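Local coordinates for CRISPR-associated endonuclease Cas9 (PDB 5X2H), which cleaves invading DNA under the guidance of crRNA paired with tracrRNA, in its natural full-length form with RuvC-like and HNH nuclease domains, at residues Glu231-Ser234 and Val235-Lys239; Ala65-Lys68 and Ala69-His73. All coordinates share one frame; numbering follows the deposited sequence.

Contact 1: Glu231-Ser234 and Val235-Lys239. With nucleotides of chain B.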
ATOM      1  N   GLU A 231      34.985   4.526 -13.932  1.00 64.90           N
ATOM      2  CA  GLU A 231      34.313   3.735 -12.907  1.00 65.73           C
ATOM      3  C   GLU A 231      33.663   4.625 -11.856  1.00 61.69           C
ATOM      4  O   GLU A 231      32.529   4.370 -11.437  1.00 58.59           O
ATOM      5  CB  GLU A 231      35.301   2.768 -12.254  1.00 72.50           C
ATOM      6  CG  GLU A 231      35.552   1.505 -13.050  1.00 80.03           C
ATOM      7  CD  GLU A 231      35.934   0.336 -12.164  1.00 85.25           C
ATOM      8  OE1 GLU A 231      37.147   0.108 -11.959  1.00 85.83           O
ATOM      9  OE2 GLU A 231      35.015  -0.344 -11.658  1.00 86.55           O
ATOM     10  N   VAL A 232      34.361   5.678 -11.423  1.00 58.94           N
ATOM     11  CA  VAL A 232      33.816   6.565 -10.398  1.00 56.47           C
ATOM     12  C   VAL A 232      32.539   7.232 -10.889  1.00 61.80           C
ATOM     13  O   VAL A 232      31.534   7.290 -10.169  1.00 64.10           O
ATOM     14  CB  VAL A 232      34.874   7.601  -9.974  1.00 56.62           C
ATOM     15  CG1 VAL A 232      34.228   8.736  -9.196  1.00 54.44           C
ATOM     16  CG2 VAL A 232      35.964   6.934  -9.153  1.00 57.14           C
ATOM     17  N   LEU A 233      32.548   7.731 -12.127  1.00 62.20           N
ATOM     18  CA  LEU A 233      31.372   8.414 -12.655  1.00 59.04           C
ATOM     19  C   LEU A 233      30.196   7.459 -12.819  1.00 55.45           C
ATOM     20  O   LEU A 233      29.067   7.792 -12.443  1.00 53.73           O
ATOM     21  CB  LEU A 233      31.707   9.086 -13.986  1.00 58.32           C
ATOM     22  CG  LEU A 233      32.649  10.287 -13.906  1.00 63.32           C
ATOM     23  CD1 LEU A 233      32.978  10.793 -15.301  1.00 66.57           C
ATOM     24  CD2 LEU A 233      32.040  11.393 -13.059  1.00 58.69           C
ATOM     25  N   SER A 234      30.437   6.268 -13.372  1.00 56.86           N
ATOM     26  CA  SER A 234      29.338   5.333 -13.595  1.00 62.02           C
ATOM     27  C   SER A 234      28.770   4.815 -12.278  1.00 54.22           C
ATOM     28  O   SER A 234      27.552   4.660 -12.143  1.00 52.88           O
ATOM     29  CB  SER A 234      29.798   4.173 -14.475  1.00 64.16           C
ATOM     30  OG  SER A 234      30.827   3.433 -13.843  1.00 66.45           O
ATOM     31  N   VAL A 235      29.632   4.546 -11.295  1.00 58.15           N
ATOM     32  CA  VAL A 235      29.160   4.009 -10.022  1.00 55.04           C
ATOM     33  C   VAL A 235      28.412   5.075  -9.227  1.00 50.26           C
ATOM     34  O   VAL A 235      27.364   4.802  -8.633  1.00 50.29           O
ATOM     35  CB  VAL A 235      30.337   3.424  -9.218  1.00 54.62           C
ATOM     36  CG1 VAL A 235      29.930   3.177  -7.773  1.00 51.29           C
ATOM     37  CG2 VAL A 235      30.824   2.129  -9.856  1.00 55.08           C
ATOM     38  N   ALA A 236      28.927   6.306  -9.212  1.00 50.21           N
ATOM     39  CA  ALA A 236      28.317   7.349  -8.393  1.00 51.56           C
ATOM     40  C   ALA A 236      26.939   7.749  -8.905  1.00 52.07           C
ATOM     41  O   ALA A 236      26.078   8.148  -8.111  1.00 49.54           O
ATOM     42  CB  ALA A 236      29.228   8.574  -8.329  1.00 48.82           C
ATOM     43  N   PHE A 237      26.704   7.646 -10.215  1.00 52.51           N
ATOM     44  CA  PHE A 237      25.482   8.168 -10.814  1.00 52.85           C
ATOM     45  C   PHE A 237      24.616   7.079 -11.434  1.00 48.77           C
ATOM     46  O   PHE A 237      23.689   7.387 -12.189  1.00 48.85           O
ATOM     47  CB  PHE A 237      25.823   9.241 -11.847  1.00 55.20           C
ATOM     48  CG  PHE A 237      26.427  10.474 -11.243  1.00 56.78           C
ATOM     49  CD1 PHE A 237      25.617  11.471 -10.726  1.00 53.18           C
ATOM     50  CD2 PHE A 237      27.801  10.626 -11.168  1.00 56.64           C
ATOM     51  CE1 PHE A 237      26.165  12.603 -10.160  1.00 52.03           C
ATOM     52  CE2 PHE A 237      28.355  11.758 -10.601  1.00 56.63           C
ATOM     53  CZ  PHE A 237      27.535  12.747 -10.095  1.00 54.28           C
ATOM     54  N   TYR A 238      24.891   5.815 -11.125  1.00 49.97           N
ATOM     55  CA  TYR A 238      24.057   4.730 -11.621  1.00 49.09           C
ATOM     56  C   TYR A 238      22.667   4.806 -11.003  1.00 47.33           C
ATOM     57  O   TYR A 238      22.511   5.125  -9.821  1.00 46.02           O
ATOM     58  CB  TYR A 238      24.697   3.377 -11.312  1.00 49.80           C
ATOM     59  CG  TYR A 238      23.847   2.197 -11.721  1.00 49.98           C
ATOM     60  CD1 TYR A 238      23.770   1.800 -13.049  1.00 51.52           C
ATOM     61  CD2 TYR A 238      23.121   1.480 -10.778  1.00 48.76           C
ATOM     62  CE1 TYR A 238      22.994   0.722 -13.428  1.00 62.79           C
ATOM     63  CE2 TYR A 238      22.344   0.400 -11.147  1.00 56.37           C
ATOM     64  CZ  TYR A 238      22.282   0.026 -12.471  1.00 58.69           C
ATOM     65  OH  TYR A 238      21.506  -1.049 -12.841  1.00 58.36           O
ATOM     66  N   LYS A 239      21.650   4.517 -11.814  1.00 50.05           N
ATOM     67  CA  LYS A 239      20.265   4.511 -11.360  1.00 48.03           C
ATOM     68  C   LYS A 239      19.543   3.354 -12.030  1.00 50.95           C
ATOM     69  O   LYS A 239      19.530   3.258 -13.260  1.00 47.63           O
ATOM     70  CB  LYS A 239      19.564   5.835 -11.680  1.00 47.03           C
ATOM     71  CG  LYS A 239      18.148   5.916 -11.125  1.00 48.66           C
ATOM     72  CD  LYS A 239      17.407   7.143 -11.628  1.00 51.25           C
ATOM     73  CE  LYS A 239      16.228   7.464 -10.721  1.00 51.42           C
ATOM     74  NZ  LYS A 239      15.138   8.183 -11.433  1.00 53.05           N
TER
ATOM     75  P     U B  17      17.333   2.979  -7.590  1.00 44.70           P
ATOM     76  OP1   U B  17      18.662   2.463  -8.005  1.00 50.68           O
ATOM     77  OP2   U B  17      16.809   2.650  -6.240  1.00 38.01           O
ATOM     78  O5'   U B  17      17.362   4.559  -7.751  1.00 46.63           O
ATOM     79  C5'   U B  17      17.395   5.418  -6.626  1.00 36.30           C
ATOM     80  C4'   U B  17      16.983   6.810  -7.017  1.00 37.03           C
ATOM     81  O4'   U B  17      15.544   6.860  -7.217  1.00 39.14           O
ATOM     82  C3'   U B  17      17.241   7.899  -5.993  1.00 35.93           C
ATOM     83  O3'   U B  17      18.585   8.340  -5.961  1.00 36.83           O
ATOM     84  C2'   U B  17      16.249   8.972  -6.409  1.00 37.37           C
ATOM     85  O2'   U B  17      16.704   9.650  -7.569  1.00 40.92           O
ATOM     86  C1'   U B  17      15.047   8.115  -6.795  1.00 39.69           C
ATOM     87  N1    U B  17      14.148   7.904  -5.637  1.00 41.41           N
ATOM     88  C2    U B  17      13.365   8.973  -5.252  1.00 42.76           C
ATOM     89  O2    U B  17      13.391  10.050  -5.827  1.00 41.45           O
ATOM     90  N3    U B  17      12.549   8.735  -4.170  1.00 45.90           N
ATOM     91  C4    U B  17      12.444   7.560  -3.451  1.00 45.65           C
ATOM     92  O4    U B  17      11.665   7.496  -2.499  1.00 43.65           O
ATOM     93  C5    U B  17      13.290   6.501  -3.912  1.00 44.15           C
ATOM     94  C6    U B  17      14.093   6.706  -4.963  1.00 42.03           C
ATOM     95  P     U B  16      12.960  -0.858  -6.761  1.00 38.81           P
ATOM     96  OP1   U B  16      14.080  -1.802  -6.998  1.00 40.64           O
ATOM     97  OP2   U B  16      12.586  -0.500  -5.371  1.00 38.29           O
ATOM     98  O5'   U B  16      13.288   0.504  -7.518  1.00 41.98           O
ATOM     99  C5'   U B  16      13.756   0.500  -8.857  1.00 43.23           C
ATOM    100  C4'   U B  16      13.989   1.900  -9.371  1.00 44.89           C
ATOM    101  O4'   U B  16      12.737   2.633  -9.424  1.00 46.08           O
ATOM    102  C3'   U B  16      14.888   2.789  -8.528  1.00 42.31           C
ATOM    103  O3'   U B  16      16.266   2.507  -8.697  1.00 44.47           O
ATOM    104  C2'   U B  16      14.486   4.184  -8.988  1.00 42.92           C
ATOM    105  O2'   U B  16      15.078   4.487 -10.241  1.00 44.72           O
ATOM    106  C1'   U B  16      12.982   4.009  -9.204  1.00 43.86           C
ATOM    107  N1    U B  16      12.183   4.475  -8.044  1.00 46.87           N
ATOM    108  C2    U B  16      11.960   5.839  -7.939  1.00 46.11           C
ATOM    109  O2    U B  16      12.389   6.648  -8.743  1.00 50.07           O
ATOM    110  N3    U B  16      11.209   6.228  -6.859  1.00 39.55           N
ATOM    111  C4    U B  16      10.669   5.414  -5.884  1.00 40.66           C
ATOM    112  O4    U B  16      10.012   5.917  -4.964  1.00 37.91           O
ATOM    113  C5    U B  16      10.945   4.019  -6.061  1.00 41.06           C
ATOM    114  C6    U B  16      11.671   3.607  -7.108  1.00 45.07           C
TER
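The carbonyl oxygen E231 O accepts the backbone N-H of V235 at 2.9 Å, N to O, and S234 OG also lies within reach of it. S234 OG is hydrogen-bonded to E230 O, just outside the segment; E231 O, 3.1 Å from OG, is a second acceptor, and the proton's share between them is not settled. Serine suits this outer face because its short side chain can fold back on the backbone: chi1 of 62° turns OG toward the preceding turn. V235 presses CG2 to 3.2 Å from E231 O; its compact apolar branches suit a site facing H73 and L74 of helix 51-82. A236 N reaches V232 O at 2.9 Å, and the small methyl of A236 fits where L74 and A132 of helix 121-133 close in. This is the C-terminal end of helix 226-236. F237 is the first residue to depart from helical backbone angles, yet its N still donates to L233 O, over a longer 3.3 Å and at a more bent 139°. The same oxygen lies at the F237 ring edge, in its plane, 3.4 Å from CD2. L233 CD2 approaches F237 CE2 at 4.4 Å; both large apolar groups lie on helix 203-219, L233 on L210 and K211, F237 on Q203 and K207, with R135 also against the ring. Beyond the turn, K239 packs its extended aliphatic chain against the guide RNA ribose, CE 3.2 Å from O2' of U16 of chain B.

Contact 2: Ala65-Lys68 and Ala69-His73. With nucleotides of chain B.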
ATOM      1  N   ALA A  65      20.087   1.421   1.619  1.00 35.10           N
ATOM      2  CA  ALA A  65      20.975   0.282   1.419  1.00 34.59           C
ATOM      3  C   ALA A  65      21.745   0.405   0.112  1.00 35.30           C
ATOM      4  O   ALA A  65      22.915   0.010   0.040  1.00 31.03           O
ATOM      5  CB  ALA A  65      20.182  -1.025   1.446  1.00 35.26           C
ATOM      6  N   ARG A  66      21.116   0.960  -0.925  1.00 32.88           N
ATOM      7  CA  ARG A  66      21.806   1.126  -2.198  1.00 35.44           C
ATOM      8  C   ARG A  66      22.796   2.281  -2.157  1.00 36.69           C
ATOM      9  O   ARG A  66      23.865   2.194  -2.773  1.00 39.67           O
ATOM     10  CB  ARG A  66      20.791   1.322  -3.327  1.00 35.28           C
ATOM     11  CG  ARG A  66      20.057   0.045  -3.696  1.00 35.19           C
ATOM     12  CD  ARG A  66      18.839   0.301  -4.565  1.00 33.21           C
ATOM     13  NE  ARG A  66      18.129  -0.947  -4.827  1.00 38.48           N
ATOM     14  CZ  ARG A  66      16.882  -1.023  -5.280  1.00 41.78           C
ATOM     15  NH1 ARG A  66      16.194   0.083  -5.527  1.00 41.53           N
ATOM     16  NH2 ARG A  66      16.324  -2.211  -5.481  1.00 40.70           N
ATOM     17  N   ARG A  67      22.468   3.361  -1.443  1.00 34.97           N
ATOM     18  CA  ARG A  67      23.450   4.418  -1.227  1.00 36.77           C
ATOM     19  C   ARG A  67      24.681   3.875  -0.515  1.00 37.69           C
ATOM     20  O   ARG A  67      25.813   4.136  -0.937  1.00 40.73           O
ATOM     21  CB  ARG A  67      22.830   5.565  -0.428  1.00 33.71           C
ATOM     22  CG  ARG A  67      23.746   6.777  -0.272  1.00 34.90           C
ATOM     23  CD  ARG A  67      23.154   7.806   0.690  1.00 33.77           C
ATOM     24  NE  ARG A  67      23.099   7.297   2.057  1.00 33.27           N
ATOM     25  CZ  ARG A  67      22.472   7.905   3.060  1.00 36.34           C
ATOM     26  NH1 ARG A  67      21.837   9.051   2.852  1.00 36.73           N
ATOM     27  NH2 ARG A  67      22.477   7.364   4.271  1.00 35.73           N
ATOM     28  N   LYS A  68      24.477   3.102   0.556  1.00 35.97           N
ATOM     29  CA  LYS A  68      25.596   2.557   1.318  1.00 36.41           C
ATOM     30  C   LYS A  68      26.526   1.733   0.434  1.00 39.07           C
ATOM     31  O   LYS A  68      27.745   1.939   0.437  1.00 43.63           O
ATOM     32  CB  LYS A  68      25.074   1.707   2.475  1.00 32.22           C
ATOM     33  CG  LYS A  68      26.172   1.085   3.324  1.00 37.18           C
ATOM     34  CD  LYS A  68      25.588   0.195   4.408  1.00 42.56           C
ATOM     35  CE  LYS A  68      24.593   0.966   5.271  1.00 48.27           C
ATOM     36  NZ  LYS A  68      24.091   0.155   6.415  1.00 49.69           N
ATOM     37  N   ALA A  69      25.968   0.778  -0.318  1.00 36.88           N
ATOM     38  CA  ALA A  69      26.797  -0.048  -1.187  1.00 39.81           C
ATOM     39  C   ALA A  69      27.440   0.782  -2.288  1.00 40.67           C
ATOM     40  O   ALA A  69      28.560   0.486  -2.715  1.00 44.00           O
ATOM     41  CB  ALA A  69      25.967  -1.184  -1.791  1.00 34.36           C
ATOM     42  N   ARG A  70      26.746   1.820  -2.755  1.00 39.98           N
ATOM     43  CA  ARG A  70      27.315   2.709  -3.759  1.00 39.83           C
ATOM     44  C   ARG A  70      28.504   3.478  -3.192  1.00 40.92           C
ATOM     45  O   ARG A  70      29.515   3.666  -3.881  1.00 40.20           O
ATOM     46  CB  ARG A  70      26.231   3.660  -4.269  1.00 40.57           C
ATOM     47  CG  ARG A  70      26.603   4.463  -5.494  1.00 42.09           C
ATOM     48  CD  ARG A  70      25.365   5.027  -6.182  1.00 37.31           C
ATOM     49  NE  ARG A  70      24.624   5.946  -5.326  1.00 39.37           N
ATOM     50  CZ  ARG A  70      23.415   5.700  -4.830  1.00 37.06           C
ATOM     51  NH1 ARG A  70      22.817   6.600  -4.061  1.00 36.09           N
ATOM     52  NH2 ARG A  70      22.796   4.560  -5.115  1.00 32.75           N
ATOM     53  N   LEU A  71      28.407   3.914  -1.932  1.00 37.21           N
ATOM     54  CA  LEU A  71      29.531   4.589  -1.292  1.00 39.09           C
ATOM     55  C   LEU A  71      30.655   3.612  -0.972  1.00 41.38           C
ATOM     56  O   LEU A  71      31.835   3.952  -1.110  1.00 43.17           O
ATOM     57  CB  LEU A  71      29.063   5.309  -0.024  1.00 37.63           C
ATOM     58  CG  LEU A  71      28.162   6.525  -0.255  1.00 38.88           C
ATOM     59  CD1 LEU A  71      27.679   7.121   1.063  1.00 38.74           C
ATOM     60  CD2 LEU A  71      28.897   7.570  -1.075  1.00 42.18           C
ATOM     61  N   ASN A  72      30.311   2.396  -0.536  1.00 39.19           N
ATOM     62  CA  ASN A  72      31.333   1.379  -0.301  1.00 39.87           C
ATOM     63  C   ASN A  72      32.096   1.067  -1.582  1.00 43.56           C
ATOM     64  O   ASN A  72      33.319   0.884  -1.558  1.00 44.50           O
ATOM     65  CB  ASN A  72      30.697   0.107   0.259  1.00 39.31           C
ATOM     66  CG  ASN A  72      30.367   0.219   1.739  1.00 41.93           C
ATOM     67  OD1 ASN A  72      30.596   1.253   2.365  1.00 40.34           O
ATOM     68  ND2 ASN A  72      29.827  -0.857   2.306  1.00 41.34           N
ATOM     69  N   HIS A  73      31.387   0.999  -2.710  1.00 45.91           N
ATOM     70  CA  HIS A  73      32.043   0.725  -3.983  1.00 46.47           C
ATOM     71  C   HIS A  73      33.055   1.814  -4.322  1.00 46.30           C
ATOM     72  O   HIS A  73      34.169   1.519  -4.768  1.00 49.23           O
ATOM     73  CB  HIS A  73      30.996   0.590  -5.087  1.00 40.55           C
ATOM     74  CG  HIS A  73      31.517  -0.030  -6.348  1.00 42.56           C
ATOM     75  ND1 HIS A  73      30.685  -0.555  -7.312  1.00 41.59           N
ATOM     76  CD2 HIS A  73      32.780  -0.210  -6.801  1.00 43.74           C
ATOM     77  CE1 HIS A  73      31.414  -1.032  -8.306  1.00 43.17           C
ATOM     78  NE2 HIS A  73      32.688  -0.836  -8.019  1.00 44.49           N
TER
ATOM     79  P     A B  63      31.187  -4.048  -0.334  1.00 46.75           P
ATOM     80  OP1   A B  63      32.501  -4.262   0.320  1.00 44.06           O
ATOM     81  OP2   A B  63      30.047  -3.532   0.468  1.00 45.29           O
ATOM     82  O5'   A B  63      31.379  -3.075  -1.584  1.00 44.52           O
ATOM     83  C5'   A B  63      30.269  -2.701  -2.393  1.00 42.16           C
ATOM     84  C4'   A B  63      30.515  -2.985  -3.856  1.00 44.51           C
ATOM     85  O4'   A B  63      31.840  -2.507  -4.212  1.00 47.96           O
ATOM     86  C3'   A B  63      30.519  -4.455  -4.269  1.00 44.79           C
ATOM     87  O3'   A B  63      29.241  -5.006  -4.564  1.00 46.54           O
ATOM     88  C2'   A B  63      31.435  -4.468  -5.489  1.00 46.19           C
ATOM     89  O2'   A B  63      30.732  -4.062  -6.655  1.00 46.81           O
ATOM     90  C1'   A B  63      32.447  -3.385  -5.135  1.00 45.81           C
ATOM     91  N9    A B  63      33.668  -3.942  -4.527  1.00 45.99           N
ATOM     92  C8    A B  63      33.770  -4.810  -3.465  1.00 46.97           C
ATOM     93  N7    A B  63      35.005  -5.122  -3.155  1.00 49.81           N
ATOM     94  C5    A B  63      35.765  -4.404  -4.067  1.00 45.55           C
ATOM     95  C6    A B  63      37.149  -4.303  -4.257  1.00 49.47           C
ATOM     96  N6    A B  63      38.036  -4.953  -3.503  1.00 51.69           N
ATOM     97  N1    A B  63      37.589  -3.507  -5.258  1.00 50.55           N
ATOM     98  C2    A B  63      36.687  -2.860  -6.007  1.00 46.46           C
ATOM     99  N3    A B  63      35.357  -2.875  -5.923  1.00 48.02           N
ATOM    100  C4    A B  63      34.958  -3.673  -4.918  1.00 48.13           C
ATOM    101  P     U B  48      21.734   1.399   8.871  1.00 35.52           P
ATOM    102  OP1   U B  48      21.459  -0.054   8.950  1.00 40.11           O
ATOM    103  OP2   U B  48      22.371   1.965   7.653  1.00 40.13           O
ATOM    104  O5'   U B  48      20.378   2.201   9.097  1.00 38.91           O
ATOM    105  C5'   U B  48      19.578   1.965  10.245  1.00 35.81           C
ATOM    106  C4'   U B  48      18.539   3.043  10.434  1.00 33.34           C
ATOM    107  O4'   U B  48      19.176   4.324  10.668  1.00 34.53           O
ATOM    108  C3'   U B  48      17.616   3.307   9.257  1.00 32.00           C
ATOM    109  O3'   U B  48      16.576   2.357   9.165  1.00 32.40           O
ATOM    110  C2'   U B  48      17.118   4.718   9.538  1.00 35.79           C
ATOM    111  O2'   U B  48      16.078   4.701  10.508  1.00 36.46           O
ATOM    112  C1'   U B  48      18.357   5.363  10.170  1.00 35.53           C
ATOM    113  N1    U B  48      19.125   6.164   9.192  1.00 36.35           N
ATOM    114  C2    U B  48      18.783   7.498   9.080  1.00 35.31           C
ATOM    115  O2    U B  48      17.900   8.004   9.749  1.00 30.52           O
ATOM    116  N3    U B  48      19.514   8.215   8.165  1.00 33.21           N
ATOM    117  C4    U B  48      20.525   7.728   7.357  1.00 36.66           C
ATOM    118  O4    U B  48      21.091   8.487   6.569  1.00 34.53           O
ATOM    119  C5    U B  48      20.818   6.336   7.534  1.00 34.93           C
ATOM    120  C6    U B  48      20.121   5.616   8.418  1.00 32.55           C
ATOM    121  P     U B  16      12.960  -0.858  -6.761  1.00 38.81           P
ATOM    122  OP1   U B  16      14.080  -1.802  -6.998  1.00 40.64           O
ATOM    123  OP2   U B  16      12.586  -0.500  -5.371  1.00 38.29           O
ATOM    124  O5'   U B  16      13.288   0.504  -7.518  1.00 41.98           O
ATOM    125  C5'   U B  16      13.756   0.500  -8.857  1.00 43.23           C
ATOM    126  C4'   U B  16      13.989   1.900  -9.371  1.00 44.89           C
ATOM    127  O4'   U B  16      12.737   2.633  -9.424  1.00 46.08           O
ATOM    128  C3'   U B  16      14.888   2.789  -8.528  1.00 42.31           C
ATOM    129  O3'   U B  16      16.266   2.507  -8.697  1.00 44.47           O
ATOM    130  C2'   U B  16      14.486   4.184  -8.988  1.00 42.92           C
ATOM    131  O2'   U B  16      15.078   4.487 -10.241  1.00 44.72           O
ATOM    132  C1'   U B  16      12.982   4.009  -9.204  1.00 43.86           C
ATOM    133  N1    U B  16      12.183   4.475  -8.044  1.00 46.87           N
ATOM    134  C2    U B  16      11.960   5.839  -7.939  1.00 46.11           C
ATOM    135  O2    U B  16      12.389   6.648  -8.743  1.00 50.07           O
ATOM    136  N3    U B  16      11.209   6.228  -6.859  1.00 39.55           N
ATOM    137  C4    U B  16      10.669   5.414  -5.884  1.00 40.66           C
ATOM    138  O4    U B  16      10.012   5.917  -4.964  1.00 37.91           O
ATOM    139  C5    U B  16      10.945   4.019  -6.061  1.00 41.06           C
ATOM    140  C6    U B  16      11.671   3.607  -7.108  1.00 45.07           C
TER
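The backbone of A65-K68 continues into A69-H73 as regular alpha-helix, with i to i+4 bonds running from A69 N to A65 O through N72 N to K68 O, the last 2.8 Å long. The helical twist sends R66 to U16 of RNA chain B, R67 and K68 to U48, and N72 and H73 to adenosine 63. The phosphorus of U16 lies at the edge of the extended R66 guanidinium, in its plane: NH2 donates to OP1 at 2.7 Å, NH1 only weakly, and both also salt-bridge a second RNA phosphate. R67 bends at chi3 (67°) to point NH2 at base oxygen O4 of U48, 2.9 Å away and nearly straight at 173°. K68 NZ spans to OP2 of U48 at 2.8 Å. R67 CG lies 4.2 Å from L71 CD1, the two chains side by side. R70 folds one guanidinium face over R67 CA, its plane 72° from that of R67. N72 ND2 donates to OP2 of adenosine 63 at 3.3 Å, while OD1 accepts from Q90. The flat H73 ring suits the same ribose, C1' 3.6 Å above its centre. This is the arginine-rich bridge helix of Cas9, gathering RNA phosphates; helix 226-236 packs along its side carrying R70 and H73.

Both contacts are partly buried, local arrangements along one helix each, and they lie side by side with centres about 11 Å apart. Their helices pack directly: V235 CG2 comes to 3.6 Å from H73 CE1, and V235 O to 3.2 Å from R70 CD. R135 donates to A236 O and Y238 O at the end of contact 1, and lies close to R70 of contact 2, a like charge in a region lined with RNA phosphates. In 231-239, at a helix end, the buried V232 and A236 pack on neighbouring helices while S234 and Y238 are exposed; in mid-helix 65-73, R66, R70 and L71 are buried, the arginines among the RNA. U16 of chain B is touched from both.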